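Local coordinates for protein OLD nuclease (Thermus scotoductus, PDB 6P74) that degrades linear or supercoiled double-stranded DNA from 5' to 3', nicks circular DNA and hydrolyses ATP in a DNA-stimulated manner, at residues G408-I412 and V428-D433. Numbering follows the deposited sequence.
Sequences GKAGI and VVHDED. With SM (samarium (III) ion), chain O.
The first turn of a helix packs over a parallel strand ending at Asp431, first aspartate of the DxD motif of a Toprim nuclease domain; Asp433, in the loop just after, probably also binds metal. Gly408 is the N-cap (phi/psi 103/-179, where a CB would strike the preceding carbonyl); 409-412 are helical, 428-431 extended. Glu432 (-71/-50) and Asp433 (66/38) then turn the chain, Asp433 pointing back toward Lys409. CA atoms pair Lys409 with His430 (7.6 Å) and Ile412 with Val428 (7.8 Å).

Beta-branched Ile412 (mt) and Val428 fill the buried layer, CG2 to CG1 3.7 Å; Ile412 CD1 lies 4.1 Å from His430 CB, and Lys409 CE packs 3.6 Å from His430 ND1.

Extended Lys409 (mttt) suits its reach: NZ donates to Asp431 O (2.9 Å), makes a long salt bridge to Asp433 OD2 (3.7 Å) and meets Glu456. His430 ND1 (chi1 p) also donates to Asp431 O (2.7 Å).

Asp431 OD2 binds samarium at 2.4 Å, beside Glu480, consistent with the inferred divalent-cation site; Leu479 N holds OD1. Asp433 OD1 accepts from the metal-bound water (2.6 Å).

Strand 426-431 lies between strands 372-376 and 472-475; helix 443-467 flanks Lys409 and His430, and helix 513-523 packs against Val429.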
# COMPACT_ATOMS: atom_id res chain seq x y z
N GLY A 408 31.56 1.51 30.77
CA GLY A 408 32.59 2.37 31.34
C GLY A 408 32.57 3.74 30.70
O GLY A 408 31.75 4.03 29.82
N LYS A 409 33.49 4.60 31.14
CA LYS A 409 33.38 6.01 30.76
C LYS A 409 33.64 6.21 29.27
O LYS A 409 32.87 6.91 28.59
CB LYS A 409 34.32 6.85 31.63
CG LYS A 409 33.82 6.87 33.11
CD LYS A 409 34.71 7.72 34.02
CE LYS A 409 34.14 7.76 35.46
NZ LYS A 409 35.06 8.48 36.39
N ALA A 410 34.70 5.58 28.73
CA ALA A 410 34.94 5.65 27.29
C ALA A 410 33.73 5.14 26.51
O ALA A 410 33.44 5.65 25.42
CB ALA A 410 36.21 4.86 26.92
N GLY A 411 33.02 4.16 27.05
CA GLY A 411 31.80 3.69 26.41
C GLY A 411 30.70 4.73 26.43
O GLY A 411 29.91 4.82 25.49
N ILE A 412 30.62 5.51 27.51
CA ILE A 412 29.63 6.59 27.59
C ILE A 412 29.91 7.65 26.53
O ILE A 412 29.01 8.08 25.81
CB ILE A 412 29.60 7.20 29.01
CG1 ILE A 412 29.00 6.22 30.00
CG2 ILE A 412 28.74 8.45 29.02
CD1 ILE A 412 29.05 6.70 31.43
N VAL A 428 23.35 11.51 31.33
CA VAL A 428 24.48 10.71 31.78
C VAL A 428 24.56 10.75 33.31
O VAL A 428 24.48 11.83 33.92
CB VAL A 428 25.80 11.23 31.18
CG1 VAL A 428 26.92 10.32 31.61
CG2 VAL A 428 25.73 11.32 29.65
N VAL A 429 24.77 9.59 33.93
CA VAL A 429 25.24 9.52 35.32
C VAL A 429 26.49 8.67 35.34
O VAL A 429 26.50 7.57 34.78
CB VAL A 429 24.20 8.92 36.30
CG1 VAL A 429 24.40 9.51 37.69
CG2 VAL A 429 22.80 9.08 35.80
N HIS A 430 27.51 9.12 36.06
CA HIS A 430 28.67 8.28 36.29
C HIS A 430 29.34 8.67 37.61
O HIS A 430 29.08 9.73 38.19
CB HIS A 430 29.65 8.39 35.11
CG HIS A 430 30.28 9.74 35.00
ND1 HIS A 430 31.37 10.11 35.77
CD2 HIS A 430 29.97 10.82 34.24
CE1 HIS A 430 31.71 11.35 35.46
NE2 HIS A 430 30.88 11.80 34.54
N ASP A 431 30.24 7.80 38.06
CA ASP A 431 31.01 8.07 39.27
C ASP A 431 32.15 9.03 39.00
O ASP A 431 32.70 9.07 37.89
CB ASP A 431 31.57 6.76 39.87
CG ASP A 431 30.49 5.87 40.49
OD1 ASP A 431 29.38 6.38 40.71
OD2 ASP A 431 30.72 4.66 40.73
N GLU A 432 32.54 9.79 40.02
CA GLU A 432 33.72 10.62 39.90
C GLU A 432 34.99 9.76 39.90
O GLU A 432 35.86 9.92 39.03
CB GLU A 432 33.77 11.65 41.02
CG GLU A 432 34.92 12.66 40.94
CD GLU A 432 35.08 13.42 42.26
OE1 GLU A 432 34.43 13.01 43.25
OE2 GLU A 432 35.85 14.41 42.35
N ASP A 433 35.12 8.86 40.88
CA ASP A 433 36.26 7.94 40.96
C ASP A 433 37.59 8.65 41.20
O ASP A 433 38.62 8.25 40.68
CB ASP A 433 36.35 7.06 39.72
CG ASP A 433 35.33 5.96 39.74
OD1 ASP A 433 35.00 5.50 40.86
OD2 ASP A 433 34.85 5.54 38.67
SM SM O . 31.44 2.47 40.19
O HOH W 1 33.54 3.45 41.37